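PDB 5DJS: tetratricopeptide TPR_2 repeat protein from Thermobaculum terrenum, which pairs tetratricopeptide repeats with a GT-B fold of the glycosyl transferase family 41 type, in which it binds uridine-5'-diphosphate. Local coordinates for residues A[308-320]-A[421-433]. The protein carries 1 engineered substitution. Residues are numbered along the deposited sequence; the frame is centred on the assembly and turned at random.
Sequences YLPCNPPPDLPGW and GCTTSLEALWMGV. With UDP (uridine-5'-diphosphate), chain E.
The carbonyl oxygen of Cys-311 receives the indole N-H of Trp-430, with NE1 2.7 Å from O and the N-H pointing at it at 155°. The acceptor lies in the plane of the ring, at its edge, so both indole faces remain available for packing. On one face Pro-313 lays CB over the five-membered ring, 3.7 Å from its centroid and almost on the normal, while Pro-314 CD covers the six-membered ring; both are CH-pi contacts. Leu-426, one turn earlier on the helix, backs the opposite face with CG. The same leucine turns CD1 to Cys-311 CB, 3.8 Å away.

A second indole repeats the principle in the reverse direction: Trp-320 NE1, now from the loop, donates to Trp-430 O at 2.9 Å. With that bond made, the Trp-320 ring lies against the helix end, where Gly-432, the C' residue of a Schellman motif, sets CA 3.7 Å from the centroid of its six-membered ring. Met-431, bent at chi2 and chi3, brings CE near Pro-318 CB and holds SD oblique to the indole in a Met-aromatic contact.

At the other helix end, a chi1 of 176° swings SG of Cys-422 away from its own backbone N and out to Leu-309 CD1 at 3.4 Å. The carboxylate of Glu-427, salt-bridged to Arg-400, lies beside the ribose O2' and O3' of uridine-5'-diphosphate. Reciprocal indole bonds thus tie the linker between the two parallel sheets of this GT-B fold to helix 423-430, whose N-terminal end meets the beta-phosphate through the backbone N-H groups of Cys-422 and Thr-424.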
loop_
_atom_site.group_PDB
_atom_site.type_symbol
_atom_site.label_atom_id
_atom_site.label_comp_id
_atom_site.label_asym_id
_atom_site.label_seq_id
_atom_site.Cartn_x
_atom_site.Cartn_y
_atom_site.Cartn_z
ATOM N N TYR A 308 -12.750 8.289 -2.392
ATOM C CA TYR A 308 -11.759 8.821 -1.439
ATOM C C TYR A 308 -10.396 9.220 -2.026
ATOM O O TYR A 308 -9.527 9.625 -1.268
ATOM C CB TYR A 308 -11.573 7.857 -0.258
ATOM C CG TYR A 308 -10.592 6.700 -0.467
ATOM C CD1 TYR A 308 -10.804 5.723 -1.453
ATOM C CD2 TYR A 308 -9.471 6.563 0.355
ATOM C CE1 TYR A 308 -9.919 4.669 -1.623
ATOM C CE2 TYR A 308 -8.583 5.508 0.193
ATOM C CZ TYR A 308 -8.807 4.565 -0.797
ATOM O OH TYR A 308 -7.925 3.519 -0.951
ATOM N N LEU A 309 -10.215 9.117 -3.346
ATOM C CA LEU A 309 -8.961 9.460 -4.010
ATOM C C LEU A 309 -9.228 10.228 -5.305
ATOM O O LEU A 309 -10.326 10.121 -5.856
ATOM C CB LEU A 309 -8.212 8.180 -4.362
ATOM C CG LEU A 309 -7.893 7.223 -3.219
ATOM C CD1 LEU A 309 -7.345 5.920 -3.757
ATOM C CD2 LEU A 309 -6.874 7.854 -2.310
ATOM N N PRO A 310 -8.221 10.982 -5.808
ATOM C CA PRO A 310 -8.342 11.621 -7.124
ATOM C C PRO A 310 -8.070 10.653 -8.292
ATOM O O PRO A 310 -6.992 10.059 -8.367
ATOM C CB PRO A 310 -7.278 12.730 -7.071
ATOM C CG PRO A 310 -6.222 12.203 -6.159
ATOM C CD PRO A 310 -6.915 11.285 -5.178
ATOM N N CYS A 311 -9.039 10.536 -9.201
ATOM C CA CYS A 311 -9.008 9.590 -10.334
ATOM C C CYS A 311 -8.475 10.134 -11.682
ATOM O O CYS A 311 -8.492 9.415 -12.692
ATOM C CB CYS A 311 -10.415 9.031 -10.537
ATOM S SG CYS A 311 -11.070 8.177 -9.091
ATOM N N ASN A 312 -8.001 11.378 -11.718
ATOM C CA ASN A 312 -7.452 11.932 -12.965
ATOM C C ASN A 312 -6.147 11.235 -13.364
ATOM O O ASN A 312 -5.273 11.052 -12.519
ATOM C CB ASN A 312 -7.244 13.453 -12.859
ATOM C CG ASN A 312 -6.181 13.833 -11.845
ATOM O OD1 ASN A 312 -6.275 13.462 -10.683
ATOM N ND2 ASN A 312 -5.153 14.538 -12.286
ATOM N N PRO A 313 -6.004 10.848 -14.645
ATOM C CA PRO A 313 -4.847 10.052 -15.058
ATOM C C PRO A 313 -3.614 10.898 -15.327
ATOM O O PRO A 313 -3.741 12.100 -15.518
ATOM C CB PRO A 313 -5.321 9.444 -16.367
ATOM C CG PRO A 313 -6.118 10.548 -16.971
ATOM C CD PRO A 313 -6.813 11.233 -15.816
ATOM N N PRO A 314 -2.430 10.272 -15.383
ATOM C CA PRO A 314 -1.233 11.040 -15.713
ATOM C C PRO A 314 -1.243 11.521 -17.176
ATOM O O PRO A 314 -2.040 11.026 -17.986
ATOM C CB PRO A 314 -0.092 10.043 -15.455
ATOM C CG PRO A 314 -0.715 8.706 -15.655
ATOM C CD PRO A 314 -2.126 8.844 -15.159
ATOM N N PRO A 315 -0.367 12.488 -17.513
ATOM C CA PRO A 315 -0.334 12.988 -18.889
ATOM C C PRO A 315 0.200 11.958 -19.903
ATOM O O PRO A 315 -0.321 11.879 -21.014
ATOM C CB PRO A 315 0.583 14.215 -18.795
ATOM C CG PRO A 315 1.482 13.930 -17.634
ATOM C CD PRO A 315 0.673 13.114 -16.667
ATOM N N ASP A 316 1.190 11.154 -19.506
ATOM C CA ASP A 316 1.845 10.184 -20.406
ATOM C C ASP A 316 1.085 8.841 -20.549
ATOM O O ASP A 316 1.707 7.771 -20.598
ATOM C CB ASP A 316 3.311 9.955 -19.955
ATOM C CG ASP A 316 3.428 9.329 -18.553
ATOM O OD1 ASP A 316 2.505 9.507 -17.728
ATOM O OD2 ASP A 316 4.449 8.664 -18.275
ATOM N N LEU A 317 -0.246 8.902 -20.664
ATOM C CA LEU A 317 -1.088 7.696 -20.675
ATOM C C LEU A 317 -1.001 7.014 -22.045
ATOM O O LEU A 317 -1.219 7.684 -23.055
ATOM C CB LEU A 317 -2.550 8.048 -20.369
ATOM C CG LEU A 317 -3.363 6.934 -19.698
ATOM C CD1 LEU A 317 -2.935 6.786 -18.247
ATOM C CD2 LEU A 317 -4.856 7.204 -19.771
ATOM N N PRO A 318 -0.690 5.692 -22.091
ATOM C CA PRO A 318 -0.441 5.000 -23.374
ATOM C C PRO A 318 -1.483 5.172 -24.467
ATOM O O PRO A 318 -1.123 5.161 -25.649
ATOM C CB PRO A 318 -0.382 3.531 -22.967
ATOM C CG PRO A 318 0.192 3.579 -21.604
ATOM C CD PRO A 318 -0.460 4.776 -20.957
ATOM N N GLY A 319 -2.754 5.311 -24.095
ATOM C CA GLY A 319 -3.811 5.486 -25.086
ATOM C C GLY A 319 -4.230 4.144 -25.671
ATOM O O GLY A 319 -3.406 3.250 -25.928
ATOM N N TRP A 320 -5.530 4.027 -25.906
ATOM C CA TRP A 320 -6.171 2.737 -26.121
ATOM C C TRP A 320 -5.841 2.188 -27.501
ATOM O O TRP A 320 -5.664 2.947 -28.453
ATOM C CB TRP A 320 -7.688 2.874 -25.968
ATOM C CG TRP A 320 -8.158 3.346 -24.616
ATOM C CD1 TRP A 320 -7.395 3.855 -23.591
ATOM C CD2 TRP A 320 -9.511 3.385 -24.157
ATOM N NE1 TRP A 320 -8.194 4.183 -22.525
ATOM C CE2 TRP A 320 -9.497 3.908 -22.844
ATOM C CE3 TRP A 320 -10.737 3.027 -24.727
ATOM C CZ2 TRP A 320 -10.661 4.083 -22.093
ATOM C CZ3 TRP A 320 -11.899 3.196 -23.979
ATOM C CH2 TRP A 320 -11.850 3.723 -22.675
ATOM N N GLY A 421 -7.772 -4.523 -4.366
ATOM C CA GLY A 421 -6.822 -3.627 -4.984
ATOM C C GLY A 421 -7.389 -2.222 -5.059
ATOM O O GLY A 421 -8.532 -1.984 -4.680
ATOM N N CYS A 422 -6.583 -1.283 -5.531
ATOM C CA CYS A 422 -7.005 0.102 -5.589
ATOM C C CYS A 422 -6.434 0.765 -6.817
ATOM O O CYS A 422 -7.170 1.060 -7.752
ATOM C CB CYS A 422 -6.583 0.848 -4.323
ATOM S SG CYS A 422 -6.975 2.607 -4.346
ATOM N N THR A 423 -5.123 0.959 -6.838
ATOM C CA THR A 423 -4.529 1.702 -7.937
ATOM C C THR A 423 -4.462 0.833 -9.202
ATOM O O THR A 423 -4.575 1.378 -10.301
ATOM C CB THR A 423 -3.206 2.466 -7.589
ATOM O OG1 THR A 423 -2.191 2.162 -8.545
ATOM C CG2 THR A 423 -2.677 2.197 -6.179
ATOM N N THR A 424 -4.345 -0.493 -9.068
ATOM C CA THR A 424 -4.387 -1.372 -10.253
ATOM C C THR A 424 -5.781 -1.341 -10.875
ATOM O O THR A 424 -5.925 -1.337 -12.096
ATOM C CB THR A 424 -3.994 -2.849 -9.979
ATOM O OG1 THR A 424 -4.960 -3.463 -9.127
ATOM C CG2 THR A 424 -2.611 -2.967 -9.362
ATOM N N SER A 425 -6.805 -1.309 -10.030
ATOM C CA SER A 425 -8.187 -1.209 -10.522
ATOM C C SER A 425 -8.433 0.100 -11.260
ATOM O O SER A 425 -9.032 0.102 -12.341
ATOM C CB SER A 425 -9.180 -1.350 -9.376
ATOM O OG SER A 425 -8.851 -2.500 -8.641
ATOM N N LEU A 426 -7.956 1.201 -10.679
ATOM C CA LEU A 426 -8.067 2.505 -11.311
ATOM C C LEU A 426 -7.281 2.531 -12.628
ATOM O O LEU A 426 -7.766 3.059 -13.630
ATOM C CB LEU A 426 -7.586 3.604 -10.367
ATOM C CG LEU A 426 -7.600 5.029 -10.912
ATOM C CD1 LEU A 426 -9.014 5.511 -11.183
ATOM C CD2 LEU A 426 -6.910 5.948 -9.923
ATOM N N GLU A 427 -6.087 1.947 -12.626
ATOM C CA GLU A 427 -5.283 1.853 -13.840
ATOM C C GLU A 427 -5.996 1.101 -14.956
ATOM O O GLU A 427 -5.883 1.478 -16.121
ATOM C CB GLU A 427 -3.934 1.193 -13.547
ATOM C CG GLU A 427 -2.954 2.117 -12.835
ATOM C CD GLU A 427 -1.698 1.416 -12.371
ATOM O OE1 GLU A 427 -1.676 0.161 -12.285
ATOM O OE2 GLU A 427 -0.724 2.139 -12.089
ATOM N N ALA A 428 -6.712 0.036 -14.598
ATOM C CA ALA A 428 -7.489 -0.746 -15.561
ATOM C C ALA A 428 -8.558 0.125 -16.210
ATOM O O ALA A 428 -8.616 0.230 -17.440
ATOM C CB ALA A 428 -8.126 -1.961 -14.890
ATOM N N LEU A 429 -9.374 0.769 -15.380
ATOM C CA LEU A 429 -10.418 1.670 -15.874
ATOM C C LEU A 429 -9.850 2.759 -16.795
ATOM O O LEU A 429 -10.418 3.017 -17.850
ATOM C CB LEU A 429 -11.209 2.311 -14.722
ATOM C CG LEU A 429 -11.946 1.426 -13.699
ATOM C CD1 LEU A 429 -12.981 2.246 -12.943
ATOM C CD2 LEU A 429 -12.610 0.208 -14.316
ATOM N N TRP A 430 -8.721 3.361 -16.423
ATOM C CA TRP A 430 -8.037 4.342 -17.295
ATOM C C TRP A 430 -7.763 3.822 -18.718
ATOM O O TRP A 430 -7.750 4.613 -19.675
ATOM C CB TRP A 430 -6.697 4.808 -16.690
ATOM C CG TRP A 430 -6.780 5.769 -15.519
ATOM C CD1 TRP A 430 -7.836 6.572 -15.165
ATOM C CD2 TRP A 430 -5.733 6.049 -14.582
ATOM N NE1 TRP A 430 -7.514 7.310 -14.053
ATOM C CE2 TRP A 430 -6.229 7.010 -13.674
ATOM C CE3 TRP A 430 -4.427 5.567 -14.409
ATOM C CZ2 TRP A 430 -5.460 7.500 -12.606
ATOM C CZ3 TRP A 430 -3.657 6.063 -13.350
ATOM C CH2 TRP A 430 -4.179 7.018 -12.466
ATOM N N MET A 431 -7.529 2.509 -18.839
ATOM C CA MET A 431 -7.321 1.828 -20.129
ATOM C C MET A 431 -8.583 1.147 -20.707
ATOM O O MET A 431 -8.489 0.269 -21.574
ATOM C CB MET A 431 -6.192 0.802 -19.973
ATOM C CG MET A 431 -4.868 1.396 -19.518
ATOM S SD MET A 431 -4.272 2.735 -20.570
ATOM C CE MET A 431 -4.022 1.900 -22.138
ATOM N N GLY A 432 -9.759 1.560 -20.244
ATOM C CA GLY A 432 -11.011 1.034 -20.759
ATOM C C GLY A 432 -11.252 -0.444 -20.539
ATOM O O GLY A 432 -11.964 -1.064 -21.330
ATOM N N VAL A 433 -10.674 -0.995 -19.467
ATOM C CA VAL A 433 -10.871 -2.388 -19.085
ATOM C C VAL A 433 -11.781 -2.402 -17.853
ATOM O O VAL A 433 -11.468 -1.743 -16.860
ATOM C CB VAL A 433 -9.525 -3.078 -18.763
ATOM C CG1 VAL A 433 -9.728 -4.544 -18.374
ATOM C CG2 VAL A 433 -8.587 -2.997 -19.957
HETATM N N1 UDP E . 3.348 -1.524 -10.863
HETATM C C2 UDP E . 4.435 -1.553 -11.783
HETATM N N3 UDP E . 4.861 -2.729 -12.281
HETATM C C4 UDP E . 4.274 -3.884 -11.928
HETATM C C5 UDP E . 3.207 -3.897 -11.038
HETATM C C6 UDP E . 2.758 -2.691 -10.514
HETATM O O2 UDP E . 5.017 -0.502 -12.144
HETATM O O4 UDP E . 4.679 -4.959 -12.396
HETATM C "C1'" UDP E . 2.870 -0.235 -10.315
HETATM C "C2'" UDP E . 1.452 0.016 -10.791
HETATM O "O2'" UDP E . 1.384 1.382 -11.206
HETATM C "C3'" UDP E . 0.580 -0.334 -9.590
HETATM C "C4'" UDP E . 1.490 -0.171 -8.374
HETATM O "O4'" UDP E . 2.834 -0.201 -8.878
HETATM O "O3'" UDP E . -0.573 0.492 -9.488
HETATM C "C5'" UDP E . 1.362 -1.240 -7.288
HETATM O "O5'" UDP E . 0.032 -1.729 -7.127
HETATM P PA UDP E . -0.223 -3.077 -6.265
HETATM O O1A UDP E . 0.282 -2.807 -4.868
HETATM O O2A UDP E . 0.336 -4.230 -7.068
HETATM O O3A UDP E . -1.824 -3.313 -6.201
HETATM P PB UDP E . -2.893 -2.224 -5.669
HETATM O O1B UDP E . -2.565 -0.935 -6.362
HETATM O O2B UDP E . -4.202 -2.767 -6.138
HETATM O O3B UDP E . -2.723 -2.213 -4.168
#